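Local coordinates for putative TRAP PERIPLASMIC SOLUTE BINDING PROTEIN (Haemophilus influenzae, PDB 4PBQ), which binds L-gulonate and probably delivers such sugar acids from the periplasm to a TRAP-type membrane transporter, at residues S150-L155 and E219-I224; G163-V168 and V201-E206; S191-A196 and S215-V220; P208-K213 and L274-Y279; I224-H229 and I287-E292. One frame throughout, in Å; residues are numbered along the deposited sequence.

Interaction 1 (S150-L155 and E219-I224)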
# COMPACT_ATOMS: atom_id res chain seq x y z
N SER A 150 4.11 7.86 -12.62
CA SER A 150 4.15 9.26 -12.94
C SER A 150 5.55 9.58 -13.49
O SER A 150 6.53 8.97 -13.10
CB SER A 150 3.82 10.13 -11.74
OG SER A 150 4.79 10.07 -10.72
N SER A 151 5.63 10.55 -14.39
CA SER A 151 6.85 10.71 -15.16
C SER A 151 6.92 12.06 -15.85
O SER A 151 5.92 12.55 -16.37
CB SER A 151 6.91 9.61 -16.22
OG SER A 151 8.08 9.76 -16.98
N ASN A 152 8.13 12.62 -15.92
CA ASN A 152 8.38 13.81 -16.73
C ASN A 152 8.42 13.45 -18.21
O ASN A 152 8.33 14.32 -19.06
CB ASN A 152 9.72 14.44 -16.39
CG ASN A 152 9.77 15.00 -14.98
OD1 ASN A 152 8.76 15.43 -14.44
ND2 ASN A 152 10.95 15.00 -14.39
N LYS A 153 8.59 12.16 -18.49
CA LYS A 153 8.79 11.66 -19.84
C LYS A 153 7.58 10.84 -20.28
O LYS A 153 7.12 9.99 -19.54
CB LYS A 153 10.04 10.76 -19.88
CG LYS A 153 11.39 11.45 -19.63
CD LYS A 153 12.53 10.42 -19.59
CE LYS A 153 13.91 11.05 -19.36
NZ LYS A 153 14.94 10.02 -18.92
N LYS A 154 7.11 11.04 -21.51
CA LYS A 154 6.01 10.25 -22.02
C LYS A 154 6.43 8.77 -22.19
O LYS A 154 7.49 8.48 -22.73
CB LYS A 154 5.51 10.84 -23.33
CG LYS A 154 4.50 10.00 -24.07
CD LYS A 154 4.10 10.64 -25.40
CE LYS A 154 2.87 11.51 -25.25
NZ LYS A 154 2.34 11.95 -26.58
N LEU A 155 5.59 7.86 -21.70
CA LEU A 155 5.82 6.43 -21.85
C LEU A 155 4.59 5.78 -22.48
O LEU A 155 3.52 5.76 -21.89
CB LEU A 155 6.11 5.78 -20.50
CG LEU A 155 7.14 6.49 -19.61
CD1 LEU A 155 7.11 5.87 -18.22
CD2 LEU A 155 8.54 6.40 -20.23
N GLU A 219 1.65 17.88 -9.64
CA GLU A 219 2.02 19.22 -10.07
C GLU A 219 3.41 19.26 -10.70
O GLU A 219 3.74 20.20 -11.39
CB GLU A 219 1.95 20.17 -8.88
CG GLU A 219 0.53 20.38 -8.38
CD GLU A 219 0.46 21.48 -7.33
OE1 GLU A 219 1.34 21.52 -6.45
OE2 GLU A 219 -0.46 22.31 -7.41
N VAL A 220 4.21 18.23 -10.44
CA VAL A 220 5.57 18.15 -10.96
C VAL A 220 5.80 16.90 -11.81
O VAL A 220 6.93 16.51 -12.06
CB VAL A 220 6.63 18.21 -9.83
CG1 VAL A 220 6.63 19.58 -9.14
CG2 VAL A 220 6.42 17.08 -8.81
N GLN A 221 4.71 16.29 -12.26
CA GLN A 221 4.77 15.09 -13.09
C GLN A 221 3.72 15.17 -14.18
O GLN A 221 2.56 14.84 -13.94
CB GLN A 221 4.55 13.84 -12.24
CG GLN A 221 5.58 13.60 -11.14
CD GLN A 221 6.77 12.80 -11.65
OE1 GLN A 221 6.87 11.60 -11.39
NE2 GLN A 221 7.65 13.45 -12.38
N LYS A 222 4.15 15.57 -15.37
CA LYS A 222 3.23 15.81 -16.49
C LYS A 222 2.46 14.55 -16.86
O LYS A 222 1.25 14.59 -17.07
CB LYS A 222 4.01 16.30 -17.71
CG LYS A 222 3.13 16.67 -18.91
CD LYS A 222 3.98 17.34 -20.01
CE LYS A 222 3.14 18.17 -20.99
NZ LYS A 222 2.66 17.39 -22.17
N TYR A 223 3.16 13.42 -16.96
CA TYR A 223 2.55 12.21 -17.47
C TYR A 223 2.23 11.22 -16.38
O TYR A 223 3.00 11.01 -15.45
CB TYR A 223 3.45 11.54 -18.52
CG TYR A 223 3.78 12.45 -19.68
CD1 TYR A 223 2.88 12.62 -20.72
CD2 TYR A 223 4.97 13.15 -19.72
CE1 TYR A 223 3.17 13.46 -21.79
CE2 TYR A 223 5.27 14.00 -20.76
CZ TYR A 223 4.36 14.15 -21.80
OH TYR A 223 4.66 14.99 -22.85
N ILE A 224 1.07 10.61 -16.53
CA ILE A 224 0.66 9.51 -15.67
C ILE A 224 0.29 8.36 -16.55
O ILE A 224 -0.59 8.46 -17.41
CB ILE A 224 -0.51 9.90 -14.74
CG1 ILE A 224 -0.10 11.07 -13.84
CG2 ILE A 224 -0.92 8.71 -13.89
CD1 ILE A 224 -1.22 11.62 -12.98
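Tyr223 lays its ring against the turn that follows Ser151, and Lys154 closes over one face of it: Lys154 CB stands 3.9 Å from the Tyr223 ring centroid, only 13° off the normal. The aliphatic part of Lys222 covers the opposite face, and the carbonyl of Asn152 lies at the edge, with Asn152 O 3.5 Å from Tyr223 CE2. A flat aromatic suits this half-exposed place because lysine methylenes sandwich it, and Lys222 NZ bonds to Tyr223 OH (3.2 Å). Behind the ring the backbones form the end of an antiparallel ladder between strands 136-151 and 223-225; in its hydrogen-bonded pair Ser151 N reaches Tyr223 O (2.9 Å) and Tyr223 N reaches Ser151 O (3.0 Å). Beyond the ladder Gln221 bends at chi2 (-88°), which brings its amide back to the strand end. There Ser150 OG donates to Gln221 OE1 over 2.7 Å, approaching 18° out of the carbonyl plane. Gln221 NE2 donates to Asp203 O and, at 3.2 Å, to Val220 O.

Interaction 2 (G163-V168 and V201-E206). With 2UF (L-gulonate), chain D.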
# COMPACT_ATOMS: atom_id res chain seq x y z
N GLY A 163 16.46 4.03 -20.17
CA GLY A 163 16.96 5.33 -19.77
C GLY A 163 16.12 5.97 -18.66
O GLY A 163 16.54 6.95 -18.06
N LEU A 164 14.93 5.43 -18.41
CA LEU A 164 14.04 6.00 -17.40
C LEU A 164 14.59 5.78 -16.00
O LEU A 164 14.97 4.67 -15.66
CB LEU A 164 12.65 5.38 -17.49
CG LEU A 164 11.61 6.02 -16.57
CD1 LEU A 164 11.31 7.47 -16.98
CD2 LEU A 164 10.35 5.17 -16.56
N ARG A 165 14.63 6.85 -15.19
CA ARG A 165 15.07 6.76 -13.80
C ARG A 165 13.86 6.93 -12.90
O ARG A 165 13.22 7.98 -12.90
CB ARG A 165 16.12 7.84 -13.50
CG ARG A 165 17.38 7.71 -14.38
CD ARG A 165 18.21 8.98 -14.40
NE ARG A 165 17.40 10.14 -14.75
CZ ARG A 165 17.70 11.39 -14.40
NH1 ARG A 165 18.81 11.65 -13.73
NH2 ARG A 165 16.88 12.37 -14.73
N LEU A 166 13.53 5.88 -12.16
CA LEU A 166 12.31 5.91 -11.36
C LEU A 166 12.64 5.68 -9.91
O LEU A 166 13.33 4.72 -9.57
CB LEU A 166 11.37 4.81 -11.85
CG LEU A 166 9.88 5.09 -11.92
CD1 LEU A 166 9.58 6.25 -12.88
CD2 LEU A 166 9.10 3.84 -12.33
N ARG A 167 12.14 6.55 -9.03
CA ARG A 167 12.17 6.22 -7.62
C ARG A 167 11.30 5.00 -7.39
O ARG A 167 10.20 4.90 -7.95
CB ARG A 167 11.67 7.37 -6.76
CG ARG A 167 11.57 7.05 -5.29
CD ARG A 167 10.21 6.56 -4.89
NE ARG A 167 10.11 6.29 -3.46
CZ ARG A 167 9.01 5.81 -2.89
NH1 ARG A 167 7.93 5.55 -3.64
NH2 ARG A 167 9.00 5.58 -1.59
N VAL A 168 11.77 4.09 -6.54
CA VAL A 168 10.94 3.00 -6.04
C VAL A 168 10.95 2.99 -4.50
O VAL A 168 11.82 3.60 -3.87
CB VAL A 168 11.37 1.61 -6.59
CG1 VAL A 168 11.18 1.57 -8.11
CG2 VAL A 168 12.82 1.31 -6.21
N VAL A 201 17.41 13.91 -10.34
CA VAL A 201 18.03 12.64 -10.02
C VAL A 201 17.16 11.49 -10.52
O VAL A 201 17.65 10.41 -10.82
CB VAL A 201 18.28 12.51 -8.49
CG1 VAL A 201 18.77 11.14 -8.13
CG2 VAL A 201 19.29 13.57 -8.06
N ILE A 202 15.86 11.73 -10.57
CA ILE A 202 14.91 10.76 -11.09
C ILE A 202 14.00 11.47 -12.07
O ILE A 202 13.92 12.70 -12.07
CB ILE A 202 14.04 10.15 -9.97
CG1 ILE A 202 13.30 11.24 -9.18
CG2 ILE A 202 14.91 9.26 -9.00
CD1 ILE A 202 12.38 10.68 -8.08
N ASP A 203 13.31 10.69 -12.89
CA ASP A 203 12.34 11.21 -13.86
C ASP A 203 10.90 11.05 -13.40
O ASP A 203 9.99 11.72 -13.91
CB ASP A 203 12.48 10.46 -15.17
CG ASP A 203 13.85 10.62 -15.78
OD1 ASP A 203 14.28 11.78 -15.94
OD2 ASP A 203 14.48 9.58 -16.08
N GLY A 204 10.69 10.14 -12.45
CA GLY A 204 9.36 9.86 -11.96
C GLY A 204 9.35 8.86 -10.82
O GLY A 204 10.38 8.55 -10.19
N GLN A 205 8.15 8.39 -10.51
CA GLN A 205 7.94 7.47 -9.41
C GLN A 205 6.69 6.65 -9.73
O GLN A 205 6.13 6.78 -10.82
CB GLN A 205 7.79 8.23 -8.05
CG GLN A 205 6.61 9.18 -7.95
CD GLN A 205 5.32 8.51 -7.51
OE1 GLN A 205 5.25 7.91 -6.44
NE2 GLN A 205 4.30 8.56 -8.37
N GLU A 206 6.26 5.80 -8.81
CA GLU A 206 5.04 5.01 -9.03
C GLU A 206 4.29 4.82 -7.71
O GLU A 206 4.89 4.60 -6.67
CB GLU A 206 5.33 3.70 -9.76
CG GLU A 206 6.47 2.87 -9.22
CD GLU A 206 6.09 2.09 -7.97
OE1 GLU A 206 5.17 1.24 -8.06
OE2 GLU A 206 6.71 2.35 -6.90
O6A 2UF D . 6.47 4.82 -0.31
C6 2UF D . 5.74 4.25 -1.13
O6B 2UF D . 5.77 4.39 -2.36
C5 2UF D . 4.66 3.31 -0.54
O5 2UF D . 3.57 3.27 -1.44
C4 2UF D . 5.22 1.88 -0.35
O4 2UF D . 6.25 1.89 0.65
C3 2UF D . 4.08 0.92 0.05
O3 2UF D . 3.28 1.43 1.17
C2 2UF D . 4.62 -0.47 0.43
O2 2UF D . 3.49 -1.31 0.43
C1 2UF D . 5.62 -1.02 -0.63
O1 2UF D . 5.94 -2.37 -0.27
O HOH W 1 7.85 4.88 -6.55
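Arg165 grips Asp203 side-on, using NE and NH2 against one carboxylate oxygen each, while Arg165 NH1 is taken by the carbonyl of Lys200. Arg165 NH2 to Asp203 OD1 is 2.9 Å, and the nearly straight NE bond to Asp203 OD2 is longer, 3.3 Å. Both oxygens lie close to the guanidinium plane, yet the two flat groups are turned 54° apart, so the nitrogens meet the carboxylate from above its plane. Asp203 OD2 also takes the backbone N of Arg165, on its anti side, and pairs with Lys153. Farther along, the backbones of strands 165-168 and 204-208 are bridged, with Arg167 N bonded to Gly204 O; Leu166 CD1 lies 3.3 Å from Gly204 C, where a residue without a side chain fits closely. Arg167 CB packs on Ile202 CD1 (3.6 Å), and its chain, bent at chi2, carries the guanidinium to the ligand. Arg167 NH1 donates to O6B of L-gulonate (2.8 Å) and Arg167 NH2 to O6A (2.9 Å), both nearly straight. A water accepts from Arg167 NH1 and Glu206 N, tying the arginine to the neighbouring strand, and Met188 O takes Arg167 NE. Such a fixed, two-pronged arginine is consistent with selection for a carboxylate, as in other TRAP solute-binding proteins.

Interaction 3 (S191-A196 and S215-V220)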
# COMPACT_ATOMS: atom_id res chain seq x y z
N SER A 191 9.43 10.48 1.39
CA SER A 191 9.68 11.88 1.73
C SER A 191 10.78 12.52 0.87
O SER A 191 10.95 13.74 0.91
CB SER A 191 10.12 11.95 3.17
OG SER A 191 11.34 11.21 3.31
N GLU A 192 11.52 11.72 0.12
CA GLU A 192 12.63 12.21 -0.71
C GLU A 192 12.31 12.38 -2.20
O GLU A 192 13.12 12.90 -2.97
CB GLU A 192 13.87 11.32 -0.53
CG GLU A 192 14.48 11.49 0.86
CD GLU A 192 15.63 10.56 1.16
OE1 GLU A 192 16.16 9.92 0.23
OE2 GLU A 192 16.01 10.49 2.36
N VAL A 193 11.10 12.01 -2.59
CA VAL A 193 10.75 12.04 -3.99
C VAL A 193 10.73 13.44 -4.60
O VAL A 193 11.29 13.66 -5.68
CB VAL A 193 9.41 11.35 -4.23
CG1 VAL A 193 8.96 11.55 -5.69
CG2 VAL A 193 9.53 9.88 -3.91
N PHE A 194 10.08 14.40 -3.94
CA PHE A 194 10.02 15.76 -4.47
C PHE A 194 11.40 16.32 -4.72
O PHE A 194 11.66 16.89 -5.80
CB PHE A 194 9.25 16.69 -3.53
CG PHE A 194 7.77 16.72 -3.76
CD1 PHE A 194 7.24 17.40 -4.86
CD2 PHE A 194 6.90 16.09 -2.88
CE1 PHE A 194 5.87 17.45 -5.07
CE2 PHE A 194 5.52 16.13 -3.09
CZ PHE A 194 5.01 16.80 -4.18
N THR A 195 12.30 16.20 -3.75
CA THR A 195 13.61 16.79 -3.89
C THR A 195 14.44 16.05 -4.94
O THR A 195 15.19 16.67 -5.67
CB THR A 195 14.36 16.96 -2.55
OG1 THR A 195 15.49 17.81 -2.76
CG2 THR A 195 14.81 15.60 -1.98
N ALA A 196 14.26 14.73 -5.04
CA ALA A 196 14.92 13.98 -6.11
C ALA A 196 14.49 14.41 -7.50
O ALA A 196 15.31 14.46 -8.43
CB ALA A 196 14.72 12.49 -5.93
N SER A 215 -0.50 13.96 -2.50
CA SER A 215 0.88 14.40 -2.22
C SER A 215 1.28 15.66 -2.97
O SER A 215 2.30 16.28 -2.62
CB SER A 215 1.85 13.30 -2.64
OG SER A 215 1.81 13.15 -4.05
N GLY A 216 0.51 16.04 -3.99
CA GLY A 216 0.88 17.12 -4.88
C GLY A 216 1.91 16.71 -5.93
O GLY A 216 2.37 17.55 -6.70
N LEU A 217 2.27 15.43 -5.98
CA LEU A 217 3.23 14.98 -7.02
C LEU A 217 2.72 15.27 -8.43
O LEU A 217 3.52 15.49 -9.34
CB LEU A 217 3.55 13.48 -6.87
CG LEU A 217 4.62 13.19 -5.83
CD1 LEU A 217 4.65 11.68 -5.51
CD2 LEU A 217 5.99 13.66 -6.31
N TYR A 218 1.40 15.31 -8.63
CA TYR A 218 0.86 15.58 -9.96
C TYR A 218 1.31 16.95 -10.53
O TYR A 218 1.35 17.15 -11.75
CB TYR A 218 -0.68 15.48 -9.95
CG TYR A 218 -1.38 16.63 -9.23
CD1 TYR A 218 -1.51 16.65 -7.84
CD2 TYR A 218 -1.95 17.68 -9.96
CE1 TYR A 218 -2.16 17.70 -7.21
CE2 TYR A 218 -2.59 18.72 -9.33
CZ TYR A 218 -2.69 18.73 -7.96
OH TYR A 218 -3.33 19.77 -7.35
N GLU A 219 1.65 17.88 -9.64
CA GLU A 219 2.02 19.22 -10.07
C GLU A 219 3.41 19.26 -10.70
O GLU A 219 3.74 20.20 -11.39
CB GLU A 219 1.95 20.17 -8.88
CG GLU A 219 0.53 20.38 -8.38
CD GLU A 219 0.46 21.48 -7.33
OE1 GLU A 219 1.34 21.52 -6.45
OE2 GLU A 219 -0.46 22.31 -7.41
N VAL A 220 4.21 18.23 -10.44
CA VAL A 220 5.57 18.15 -10.96
C VAL A 220 5.80 16.90 -11.81
O VAL A 220 6.93 16.51 -12.06
CB VAL A 220 6.63 18.21 -9.83
CG1 VAL A 220 6.63 19.58 -9.14
CG2 VAL A 220 6.42 17.08 -8.81
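The first turn of helix 193-198 packs here on the 3-10 turn that joins helix 209-214 to strand 223-225, and the two are knit by the side chains of Phe194, Val193 and Leu217. Leu217 CD2 sits over the centre of the Phe194 ring, 3.9 Å from its centroid and 10° off the normal, a CH-pi contact. The same methyl touches Val193 CG1 at 3.7 Å; with chi1 at 173° that branch is turned away from the valine's own backbone N. Leucine suits this place because its branch lets CD2 meet Phe194 and Val193 while CD1 packs on Gln205. The ring's far end enters the turn edge-on: Phe194 CZ is 3.2 Å from Ser215 O, which lies near the ring plane, where the weakly positive C-H rim meets the carbonyl's negative end. Val220 CG2 comes within 3.8 Å of Phe194 CE1. Gly216, with positive phi just after the helix, lets the chain turn at the ring's edge, and Ser215 OG accepts from Leu217 N (3.0 Å) in an ST turn while also bonding to Leu211 O. Polar bonding thus shapes the turn from within, whereas its union with helix 193-198 rests on apolar contacts and a weak C-H to carbonyl approach, with no hydrogen bond between the segments.

Interaction 4 (P208-K213 and L274-Y279)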
# COMPACT_ATOMS: atom_id res chain seq x y z
N PRO A 208 -0.28 4.72 -6.19
CA PRO A 208 -1.68 4.80 -6.61
C PRO A 208 -2.08 6.22 -6.98
O PRO A 208 -1.46 7.19 -6.51
CB PRO A 208 -2.45 4.29 -5.37
CG PRO A 208 -1.44 3.47 -4.61
CD PRO A 208 -0.13 4.18 -4.83
N TYR A 209 -3.13 6.34 -7.79
CA TYR A 209 -3.68 7.65 -8.17
C TYR A 209 -3.90 8.58 -6.98
O TYR A 209 -3.56 9.75 -7.05
CB TYR A 209 -5.01 7.49 -8.93
CG TYR A 209 -4.86 7.28 -10.42
CD1 TYR A 209 -4.41 8.29 -11.25
CD2 TYR A 209 -5.22 6.07 -10.99
CE1 TYR A 209 -4.30 8.09 -12.63
CE2 TYR A 209 -5.09 5.87 -12.34
CZ TYR A 209 -4.65 6.87 -13.16
OH TYR A 209 -4.55 6.63 -14.52
N MSE A 210 -4.50 8.08 -5.89
CA MSE A 210 -4.85 8.98 -4.81
C MSE A 210 -3.62 9.57 -4.15
O MSE A 210 -3.62 10.76 -3.85
CB MSE A 210 -5.76 8.33 -3.76
CG MSE A 210 -7.11 7.94 -4.34
SE MSE A 210 -8.36 7.31 -2.99
CE MSE A 210 -7.62 5.56 -2.68
N LEU A 211 -2.57 8.78 -3.98
CA LEU A 211 -1.32 9.32 -3.48
C LEU A 211 -0.75 10.42 -4.40
O LEU A 211 -0.30 11.47 -3.94
CB LEU A 211 -0.30 8.18 -3.29
CG LEU A 211 1.06 8.44 -2.64
CD1 LEU A 211 2.04 9.24 -3.50
CD2 LEU A 211 0.88 9.06 -1.31
N ILE A 212 -0.75 10.17 -5.70
CA ILE A 212 -0.26 11.15 -6.66
C ILE A 212 -0.99 12.49 -6.55
O ILE A 212 -0.37 13.54 -6.64
CB ILE A 212 -0.34 10.55 -8.07
CG1 ILE A 212 0.69 9.43 -8.16
CG2 ILE A 212 -0.06 11.61 -9.14
CD1 ILE A 212 0.59 8.59 -9.44
N LYS A 213 -2.29 12.47 -6.29
CA LYS A 213 -3.01 13.73 -6.10
C LYS A 213 -2.71 14.31 -4.72
O LYS A 213 -2.38 15.49 -4.60
CB LYS A 213 -4.52 13.56 -6.22
CG LYS A 213 -5.25 14.91 -6.16
CD LYS A 213 -6.74 14.79 -5.98
CE LYS A 213 -7.32 16.16 -5.71
NZ LYS A 213 -8.79 16.18 -5.42
N LEU A 274 -11.96 7.10 -8.39
CA LEU A 274 -12.62 7.53 -9.63
C LEU A 274 -12.68 9.05 -9.71
O LEU A 274 -12.42 9.63 -10.77
CB LEU A 274 -14.04 6.95 -9.75
CG LEU A 274 -14.17 5.43 -9.90
CD1 LEU A 274 -15.63 4.99 -9.87
CD2 LEU A 274 -13.50 4.95 -11.19
N GLU A 275 -12.97 9.71 -8.58
CA GLU A 275 -12.98 11.18 -8.55
C GLU A 275 -11.60 11.73 -8.88
O GLU A 275 -11.46 12.73 -9.61
CB GLU A 275 -13.37 11.71 -7.17
CG GLU A 275 -14.81 11.44 -6.81
CD GLU A 275 -15.10 11.69 -5.34
OE1 GLU A 275 -14.18 12.03 -4.57
OE2 GLU A 275 -16.27 11.53 -4.96
N VAL A 276 -10.59 11.10 -8.31
CA VAL A 276 -9.23 11.59 -8.45
C VAL A 276 -8.75 11.43 -9.88
O VAL A 276 -8.06 12.29 -10.43
CB VAL A 276 -8.29 10.89 -7.46
CG1 VAL A 276 -6.85 11.13 -7.84
CG2 VAL A 276 -8.57 11.42 -6.03
N LYS A 277 -9.12 10.32 -10.50
CA LYS A 277 -8.77 10.11 -11.90
C LYS A 277 -9.35 11.23 -12.80
O LYS A 277 -8.68 11.74 -13.67
CB LYS A 277 -9.25 8.74 -12.36
CG LYS A 277 -8.41 7.57 -11.84
CD LYS A 277 -8.93 6.23 -12.32
CE LYS A 277 -8.60 6.00 -13.80
NZ LYS A 277 -8.94 4.61 -14.23
N ASP A 278 -10.60 11.60 -12.56
CA ASP A 278 -11.23 12.69 -13.29
C ASP A 278 -10.52 14.03 -13.02
O ASP A 278 -10.27 14.80 -13.94
CB ASP A 278 -12.69 12.79 -12.90
CG ASP A 278 -13.48 13.74 -13.81
OD1 ASP A 278 -13.54 13.46 -15.02
OD2 ASP A 278 -14.00 14.75 -13.31
N TYR A 279 -10.22 14.28 -11.74
CA TYR A 279 -9.49 15.48 -11.33
C TYR A 279 -8.18 15.62 -12.11
O TYR A 279 -7.86 16.69 -12.66
CB TYR A 279 -9.20 15.42 -9.82
CG TYR A 279 -8.46 16.62 -9.28
CD1 TYR A 279 -7.07 16.71 -9.39
CD2 TYR A 279 -9.13 17.63 -8.62
CE1 TYR A 279 -6.39 17.79 -8.92
CE2 TYR A 279 -8.45 18.73 -8.14
CZ TYR A 279 -7.08 18.80 -8.29
OH TYR A 279 -6.38 19.88 -7.82
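Helices 209-213 and 274-279 pass 9.3 Å apart at an angle of 53°, with Met210 and Val276 nearest by CA. Val276 fills the space between them: its CG1 meets Lys213 CB at 3.7 Å, and its CG2 faces CG of selenomethionine Met210 at 4.1 Å. Valine is short enough to sit where the CA atoms come nearest, and its two methyls meet different residues. Two lysine-tyrosine pairs flank it in opposite senses. Lys277 lays CG over the centre of the Tyr209 ring, 3.7 Å from the centroid, while Lys213 stretches its extended chain across the ring of Tyr279. Lys213 CE stands 3.5 Å from the Tyr279 centroid, almost on the normal, and Lys213 NZ follows at 3.8 Å and 23° off it, a cation-pi contact. Lysine suits the place because one chain offers a ring both methylenes and an ammonium. Tyr279 OH bonds to Tyr218 OH. Short helix 209-214 is thereby held between long helix 248-281 and the sheet, where Tyr209 and Ile212 rest on Val148 of strand 136-151 and Ile224 of strand 223-225.

Interaction 5 (I224-H229 and I287-E292)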
# COMPACT_ATOMS: atom_id res chain seq x y z
N ILE A 224 1.07 10.61 -16.53
CA ILE A 224 0.66 9.51 -15.67
C ILE A 224 0.29 8.36 -16.55
O ILE A 224 -0.59 8.46 -17.41
CB ILE A 224 -0.51 9.90 -14.74
CG1 ILE A 224 -0.10 11.07 -13.84
CG2 ILE A 224 -0.92 8.71 -13.89
CD1 ILE A 224 -1.22 11.62 -12.98
N ILE A 225 1.01 7.27 -16.39
CA ILE A 225 0.82 6.11 -17.23
C ILE A 225 0.12 5.00 -16.43
O ILE A 225 0.65 4.51 -15.42
CB ILE A 225 2.18 5.64 -17.78
CG1 ILE A 225 2.87 6.79 -18.55
CG2 ILE A 225 1.99 4.41 -18.64
CD1 ILE A 225 3.82 7.70 -17.71
N GLN A 226 -1.07 4.62 -16.89
CA GLN A 226 -1.94 3.72 -16.13
C GLN A 226 -1.55 2.25 -16.23
O GLN A 226 -2.29 1.41 -16.71
CB GLN A 226 -3.37 3.90 -16.56
CG GLN A 226 -4.38 3.32 -15.62
CD GLN A 226 -5.78 3.62 -16.10
OE1 GLN A 226 -6.47 2.75 -16.63
NE2 GLN A 226 -6.19 4.88 -15.95
N SER A 227 -0.37 1.96 -15.72
CA SER A 227 0.18 0.61 -15.75
C SER A 227 -0.55 -0.38 -14.86
O SER A 227 -0.77 -1.52 -15.24
CB SER A 227 1.66 0.66 -15.39
OG SER A 227 1.91 1.41 -14.20
N ASN A 228 -0.96 0.07 -13.67
CA ASN A 228 -1.60 -0.79 -12.69
C ASN A 228 -0.80 -2.09 -12.51
O ASN A 228 -1.37 -3.18 -12.48
CB ASN A 228 -3.05 -1.09 -13.07
CG ASN A 228 -3.92 0.16 -13.07
OD1 ASN A 228 -3.59 1.13 -12.40
ND2 ASN A 228 -5.03 0.13 -13.80
N HIS A 229 0.52 -1.93 -12.41
CA HIS A 229 1.42 -3.08 -12.35
C HIS A 229 1.37 -3.88 -11.04
O HIS A 229 1.63 -5.08 -11.04
CB HIS A 229 2.85 -2.63 -12.65
CG HIS A 229 3.30 -1.45 -11.84
ND1 HIS A 229 2.96 -0.15 -12.16
CD2 HIS A 229 4.05 -1.37 -10.71
CE1 HIS A 229 3.48 0.68 -11.26
NE2 HIS A 229 4.16 -0.04 -10.38
N ILE A 287 -2.86 11.61 -19.06
CA ILE A 287 -3.02 10.24 -18.62
C ILE A 287 -2.91 9.33 -19.84
O ILE A 287 -3.65 9.47 -20.80
CB ILE A 287 -4.38 10.03 -17.92
CG1 ILE A 287 -4.39 10.75 -16.56
CG2 ILE A 287 -4.62 8.56 -17.66
CD1 ILE A 287 -5.58 10.40 -15.68
N ILE A 288 -1.95 8.42 -19.80
CA ILE A 288 -1.76 7.48 -20.88
C ILE A 288 -2.31 6.12 -20.45
O ILE A 288 -1.90 5.57 -19.41
CB ILE A 288 -0.26 7.40 -21.25
CG1 ILE A 288 0.18 8.76 -21.83
CG2 ILE A 288 0.03 6.26 -22.21
CD1 ILE A 288 1.67 8.93 -22.03
N VAL A 289 -3.30 5.61 -21.17
CA VAL A 289 -3.75 4.24 -20.93
C VAL A 289 -2.94 3.33 -21.86
O VAL A 289 -2.98 3.50 -23.07
CB VAL A 289 -5.24 4.08 -21.19
CG1 VAL A 289 -5.68 2.65 -20.86
CG2 VAL A 289 -6.03 5.10 -20.36
N PRO A 290 -2.18 2.37 -21.30
CA PRO A 290 -1.31 1.58 -22.17
C PRO A 290 -2.10 0.82 -23.23
O PRO A 290 -3.21 0.36 -22.96
CB PRO A 290 -0.64 0.59 -21.20
CG PRO A 290 -0.65 1.30 -19.90
CD PRO A 290 -1.94 2.09 -19.87
N SER A 291 -1.51 0.70 -24.40
CA SER A 291 -2.09 -0.11 -25.46
C SER A 291 -2.08 -1.58 -25.06
O SER A 291 -1.39 -1.98 -24.12
CB SER A 291 -1.28 0.05 -26.73
OG SER A 291 0.05 -0.39 -26.52
N GLU A 292 -2.81 -2.41 -25.79
CA GLU A 292 -2.78 -3.84 -25.51
C GLU A 292 -1.35 -4.37 -25.60
O GLU A 292 -0.96 -5.20 -24.80
CB GLU A 292 -3.67 -4.62 -26.49
CG GLU A 292 -3.66 -6.13 -26.21
CD GLU A 292 -4.10 -6.98 -27.40
OE1 GLU A 292 -4.60 -6.42 -28.41
OE2 GLU A 292 -3.94 -8.22 -27.32
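Ile224 and Ile225 pair in parallel with Ile287 and Ile288, joining strand 286-288 to strand 223-225 in the mixed sheet. One tight part is the ladder itself: Ile288 N donates to Ile224 O and Gln226 N to Ile288 O, both 2.8 Å, the second almost straight at 178°. Beta-branched residues suit these extended strands. Ile225 and Ile288 run next to each other on the same face of the sheet, with Ile225 CG1 4.2 Å from Ile288 CB, and Phe294 of helix 292-312 packs on Ile225. On the other face Ile224 is buried against Tyr209 and Ile212. The looser, solvent side belongs to Ile287, only partly covered, and to Val289, which is exposed and adds little to the contact. Packing is close again at Gln226, the centre of an inverse gamma turn with Ser227 N bonded to Ile225 O: its CB turns toward segment 287-292, 3.6 Å from Ile288 O. Buried Pro290, which has no N-H to offer a strand partner, sets its ring on that turn, with Pro290 CD 3.3 Å from Gln226 O.

In the fold
Interaction 2 is the most buried of the five and the one that reaches L-gulonate; the others are partly buried, with solvent at one margin. Interactions 1 and 5 share strand 223-225, which pairs antiparallel with strand 136-151 on one side and parallel with strand 286-288 on the other, so backbone bonds run through both, with ring packing and a Ser150-Gln221 bond added in interaction 1. Interaction 2 joins them through strand 204-208: Gln205 NE2 bonds to Ser150 OG, and Glu206 OE1 to His229 NE2. Interactions 3 and 4 tie helices to their surroundings by aromatic and aliphatic packing. Charge is thus paired or ligand-directed in interaction 2, but lies over one tyrosine ring in interaction 4.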